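Local coordinates for protein alkaline phosphatase (Antarctic bacterium, PDB 2W5W) that probably hydrolyses phosphate monoesters at alkaline pH, using an active site built round bound divalent metal ions, at residues Ile41-Gly46 and Ser300-Gly305; Ala129-Thr134 and Met252-Gln257. The protein carries 1 engineered substitution. All blocks are in the same frame, centred on the assembly; numbering follows the deposited sequence.

The two contacts, with centres about 13 Å apart, converge on one metal cluster. Asp43 of contact 1 bridges two of the bound zinc ions, which lie 4.7 Å apart: its OD1 binds the ion that Asp301 and His302 also ligate. Its OD2 reaches the second ion at 2.1 Å, where Glu254 OE2 of contact 2 binds at 2.0 Å beside Thr137 and three waters. This six-ligand position, zinc here, has been seen to hold magnesium in a structure of this protein, as predicted for the family. The backbones are joined too, as neighbouring parallel strands: Ile41 N lies 2.9 Å from Ser253 O and Ile41 O 2.9 Å from Gly255 N, both probable hydrogen bonds.

Contact 1 (Ile41-Gly46 and Ser300-Gly305); sequences ISDGAG and SDHETG. With ZN (zinc ion), chain G; ZN (zinc ion), chain H.
Asp43 and Asp301 meet through a zinc ion: Asp43 OD1 and Asp301 OD2 each bind it at 2.0 Å, and His302 NE2 joins them at 2.1 Å. The two carboxylates are turned 82° apart, their close oxygens drawn together by the metal. With chi1 at -160° the Asp43 carboxylate extends away from its own N, and its turn about chi2 presents OD1 to this zinc and OD2 to a second. This is the multi-metal active-site centre of the alkaline phosphatase family, formed by loops following strands 36-42 and 294-299. On Asp301 the other oxygen, OD1, lies over a face of the His302 ring and accepts the Gly44 N-H at 3.1 Å. The far nitrogen, ND1, fixes the ring in rotation by a nearly straight bond to Glu303 O, in the ring plane but from above the carbonyl plane.

The remaining hydrogen bonds surround the type II turn Ser42-Ala45. Thr304 N reaches Gly44 O at 3.1 Å from above the carbonyl plane, whereas Ser300 OG gives its proton to Ala45 O at 2.6 Å, in plane and on a lone pair. Ser42 OG is 2.7 Å from Ser300 OG but also bonds to Thr299 O. With an alanine in place of Ser300, Ala45 O would probably lose this donor and the turn a tie to the loop.

Gly44 has a positive phi (85°), at which a CB would jam against Asp43 O.

The turn leads from strand 36-42 into helix 47-52, while strand 303-304 pairs with 337-338; helix 258-263 abuts Asp43, His302 and Thr304, and helix 267-291 packs on Ser42 and Ala45.

Contact 2 (Ala129-Thr134 and Met252-Gln257); sequences ATSSIT and MSEGSQ. With ZN (zinc ion), chain H.
Ala129 and Glu254 lie abreast with CA atoms 4.7 Å apart, at the ends of neighbouring parallel strands, just before one chain turns a corner at Thr130 and Ser131 and the other passes through an inverse gamma turn centred on Gly255. Ser256 OG fits into that corner, taking the N-H of Thr130 at 3.0 Å and, weakly, that of Ser131 at 3.1 Å. Its own proton goes to Glu254 OE1 at 2.6 Å, approaching from well above the carboxylate plane (75°). Its chi1 of -47° sets OG beside its own N, between those N-H groups and Glu254 OE1, joining corner to metal ligand. Metal ligands at the C-terminal ends of parallel strands are characteristic of the alkaline phosphatase fold, and Glu254 OE2 binds zinc directly, while water 2, also on the ion, donates to OE1. Both carboxylate oxygens are held, which limits its rotation. Ala129 CB flanks the pair, 3.6 Å from Ser256 OG, and Pro138 of helix 136-139 packs against Ala129, Ser131 and Glu254. The amide of Gln257 ties the corner to a loop and helix 267-291: NE2 donates to Thr130 O at 3.1 Å and to Met220 O, and OE1 is hydrogen-bonded to Tyr269 OH. Water 4 bridges Thr130 OG1 and Gln257 N.

Contact 1 (Ile41-Gly46 and Ser300-Gly305)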
loop_
_atom_site.group_PDB
_atom_site.type_symbol
_atom_site.label_atom_id
_atom_site.label_comp_id
_atom_site.label_asym_id
_atom_site.label_seq_id
_atom_site.Cartn_x
_atom_site.Cartn_y
_atom_site.Cartn_z
ATOM N N ILE B 41 14.478 5.136 5.191
ATOM C CA ILE B 41 13.856 3.894 5.603
ATOM C C ILE B 41 13.085 4.092 6.900
ATOM O O ILE B 41 13.646 4.488 7.924
ATOM C CB ILE B 41 14.918 2.797 5.830
ATOM C CG1 ILE B 41 15.720 2.555 4.546
ATOM C CG2 ILE B 41 14.263 1.524 6.327
ATOM C CD1 ILE B 41 16.817 1.499 4.716
ATOM N N SER B 42 11.793 3.793 6.850
ATOM C CA SER B 42 10.957 3.809 8.034
ATOM C C SER B 42 10.856 2.379 8.540
ATOM O O SER B 42 10.138 1.562 7.960
ATOM C CB SER B 42 9.566 4.339 7.688
ATOM O OG SER B 42 9.063 3.765 6.475
ATOM N N ASP B 43 11.559 2.077 9.624
ATOM C CA ASP B 43 11.598 0.704 10.121
ATOM C C ASP B 43 10.224 0.322 10.673
ATOM O O ASP B 43 9.720 0.962 11.591
ATOM C CB ASP B 43 12.692 0.524 11.188
ATOM C CG ASP B 43 13.078 -0.935 11.368
ATOM O OD1 ASP B 43 12.170 -1.762 11.572
ATOM O OD2 ASP B 43 14.271 -1.261 11.273
ATOM N N GLY B 44 9.613 -0.711 10.101
ATOM C CA GLY B 44 8.371 -1.234 10.648
ATOM C C GLY B 44 7.111 -0.527 10.177
ATOM O O GLY B 44 6.014 -0.795 10.685
ATOM N N ALA B 45 7.234 0.347 9.184
ATOM C CA ALA B 45 6.045 1.056 8.699
ATOM C C ALA B 45 5.387 0.420 7.474
ATOM O O ALA B 45 5.888 0.535 6.343
ATOM C CB ALA B 45 6.355 2.531 8.421
ATOM N N GLY B 46 4.251 -0.228 7.690
ATOM C CA GLY B 46 3.430 -0.647 6.566
ATOM C C GLY B 46 2.542 0.495 6.095
ATOM O O GLY B 46 2.604 1.610 6.613
ATOM N N SER B 300 10.138 0.965 3.580
ATOM C CA SER B 300 10.298 0.372 4.905
ATOM C C SER B 300 10.863 -1.023 4.693
ATOM O O SER B 300 10.796 -1.550 3.588
ATOM C CB SER B 300 8.950 0.227 5.632
ATOM O OG SER B 300 8.155 1.403 5.534
ATOM N N ASP B 301 11.354 -1.638 5.760
ATOM C CA ASP B 301 11.917 -2.986 5.678
ATOM C C ASP B 301 10.839 -4.068 5.838
ATOM O O ASP B 301 10.979 -5.174 5.321
ATOM C CB ASP B 301 13.085 -3.168 6.677
ATOM C CG ASP B 301 12.701 -2.854 8.128
ATOM O OD1 ASP B 301 11.662 -2.193 8.343
ATOM O OD2 ASP B 301 13.445 -3.284 9.068
ATOM N N HIS B 302 9.762 -3.726 6.534
ATOM C CA HIS B 302 8.630 -4.618 6.803
ATOM C C HIS B 302 7.627 -3.828 7.651
ATOM O O HIS B 302 7.896 -2.685 8.034
ATOM C CB HIS B 302 9.085 -5.831 7.624
ATOM C CG HIS B 302 9.768 -5.434 8.898
ATOM N ND1 HIS B 302 9.070 -5.088 10.034
ATOM C CD2 HIS B 302 11.078 -5.228 9.174
ATOM C CE1 HIS B 302 9.926 -4.716 10.972
ATOM N NE2 HIS B 302 11.144 -4.781 10.472
ATOM N N GLU B 303 6.477 -4.441 7.935
ATOM C CA GLU B 303 5.490 -3.880 8.852
ATOM C C GLU B 303 5.633 -4.491 10.243
ATOM O O GLU B 303 6.109 -5.623 10.396
ATOM C CB GLU B 303 4.055 -4.152 8.333
ATOM C CG GLU B 303 2.936 -3.386 9.057
ATOM C CD GLU B 303 2.329 -4.090 10.293
ATOM O OE1 GLU B 303 2.611 -5.287 10.563
ATOM O OE2 GLU B 303 1.538 -3.418 10.998
ATOM N N THR B 304 5.218 -3.759 11.271
ATOM C CA THR B 304 5.129 -4.415 12.581
ATOM C C THR B 304 3.936 -4.041 13.435
ATOM O O THR B 304 3.481 -2.892 13.455
ATOM C CB THR B 304 6.474 -4.457 13.376
ATOM O OG1 THR B 304 6.299 -3.993 14.723
ATOM C CG2 THR B 304 7.507 -3.664 12.712
ATOM N N GLY B 305 3.397 -5.059 14.097
ATOM C CA GLY B 305 2.319 -4.866 15.047
ATOM C C GLY B 305 0.916 -5.096 14.496
ATOM O O GLY B 305 -0.017 -5.254 15.264
HETATM ZN ZN ZN G . 12.756 -3.571 10.916
HETATM ZN ZN ZN H . 15.956 -0.381 12.052
HETATM O O HOH W 1 14.921 0.069 13.780
HETATM O O HOH W 2 17.825 0.188 13.050
HETATM O O HOH W 3 16.490 -2.237 13.060
#

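Contact 2 (Ala129-Thr134 and Met252-Gln257)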
loop_
_atom_site.group_PDB
_atom_site.type_symbol
_atom_site.label_atom_id
_atom_site.label_comp_id
_atom_site.label_asym_id
_atom_site.label_seq_id
_atom_site.Cartn_x
_atom_site.Cartn_y
_atom_site.Cartn_z
ATOM N N ALA B 129 20.562 7.581 11.828
ATOM C CA ALA B 129 19.546 6.724 12.441
ATOM C C ALA B 129 19.111 7.276 13.794
ATOM O O ALA B 129 19.880 7.977 14.449
ATOM C CB ALA B 129 20.082 5.296 12.614
ATOM N N THR B 130 17.892 6.943 14.222
ATOM C CA THR B 130 17.442 7.343 15.565
ATOM C C THR B 130 17.656 6.221 16.579
ATOM O O THR B 130 17.469 6.401 17.785
ATOM C CB THR B 130 15.990 7.808 15.574
ATOM O OG1 THR B 130 15.144 6.712 15.200
ATOM C CG2 THR B 130 15.800 8.965 14.586
ATOM N N SER B 131 18.069 5.060 16.083
ATOM C CA SER B 131 18.562 3.988 16.947
ATOM C C SER B 131 20.052 4.185 17.212
ATOM O O SER B 131 20.653 5.176 16.804
ATOM C CB SER B 131 18.382 2.638 16.242
ATOM O OG SER B 131 19.142 2.618 15.040
ATOM N N SER B 132 20.663 3.224 17.890
ATOM C CA SER B 132 22.122 3.163 17.897
ATOM C C SER B 132 22.589 3.071 16.446
ATOM O O SER B 132 21.931 2.452 15.617
ATOM C CB SER B 132 22.589 1.938 18.665
ATOM O OG SER B 132 23.979 1.719 18.466
ATOM N N ILE B 133 23.736 3.657 16.132
ATOM C CA ILE B 133 24.261 3.530 14.781
ATOM C C ILE B 133 24.686 2.084 14.469
ATOM O O ILE B 133 24.948 1.745 13.316
ATOM C CB ILE B 133 25.428 4.515 14.536
ATOM C CG1 ILE B 133 25.600 4.779 13.038
ATOM C CG2 ILE B 133 26.700 4.001 15.160
ATOM C CD1 ILE B 133 24.489 5.650 12.442
ATOM N N THR B 134 24.727 1.234 15.491
ATOM C CA THR B 134 25.114 -0.168 15.315
ATOM C C THR B 134 23.901 -1.079 15.153
ATOM O O THR B 134 24.066 -2.296 14.970
ATOM C CB THR B 134 25.901 -0.700 16.522
ATOM O OG1 THR B 134 25.070 -0.645 17.693
ATOM C CG2 THR B 134 27.165 0.116 16.745
ATOM N N MET B 252 21.680 7.204 3.589
ATOM C CA MET B 252 20.564 6.406 4.101
ATOM C C MET B 252 20.222 7.013 5.446
ATOM O O MET B 252 21.074 7.109 6.318
ATOM C CB MET B 252 20.945 4.927 4.255
ATOM C CG MET B 252 19.771 3.999 4.629
ATOM S SD MET B 252 19.099 4.189 6.294
ATOM C CE MET B 252 20.371 3.359 7.278
ATOM N N SER B 253 18.976 7.452 5.598
ATOM C CA SER B 253 18.519 7.998 6.860
ATOM C C SER B 253 17.317 7.172 7.333
ATOM O O SER B 253 16.398 6.898 6.560
ATOM C CB SER B 253 18.175 9.489 6.706
ATOM O OG SER B 253 17.520 9.986 7.854
ATOM N N GLU B 254 17.344 6.757 8.596
ATOM C CA GLU B 254 16.332 5.842 9.117
ATOM C C GLU B 254 15.471 6.412 10.246
ATOM O O GLU B 254 15.996 6.915 11.245
ATOM C CB GLU B 254 16.991 4.548 9.627
ATOM C CG GLU B 254 15.964 3.452 9.949
ATOM C CD GLU B 254 16.474 2.440 10.951
ATOM O OE1 GLU B 254 17.521 2.697 11.582
ATOM O OE2 GLU B 254 15.820 1.387 11.128
ATOM N N GLY B 255 14.152 6.292 10.089
ATOM C CA GLY B 255 13.214 6.506 11.179
ATOM C C GLY B 255 13.110 5.187 11.929
ATOM O O GLY B 255 12.220 4.358 11.670
ATOM N N SER B 256 14.048 4.987 12.854
ATOM C CA SER B 256 14.296 3.680 13.450
ATOM C C SER B 256 13.230 3.219 14.435
ATOM O O SER B 256 12.993 2.016 14.582
ATOM C CB SER B 256 15.645 3.699 14.194
ATOM O OG SER B 256 16.669 4.279 13.395
ATOM N N GLN B 257 12.621 4.158 15.148
ATOM C CA GLN B 257 11.802 3.775 16.296
ATOM C C GLN B 257 10.327 3.534 15.996
ATOM O O GLN B 257 9.552 3.219 16.900
ATOM C CB GLN B 257 11.974 4.779 17.443
ATOM C CG GLN B 257 13.418 4.853 17.909
ATOM C CD GLN B 257 13.584 5.663 19.168
ATOM O OE1 GLN B 257 12.733 5.638 20.054
ATOM N NE2 GLN B 257 14.692 6.383 19.261
HETATM ZN ZN ZN H . 15.956 -0.381 12.052
HETATM O O HOH W 4 12.332 7.123 14.808
HETATM O O HOH W 2 17.825 0.188 13.050
HETATM O O HOH W 1 14.921 0.069 13.780
HETATM O O HOH W 3 16.490 -2.237 13.060
#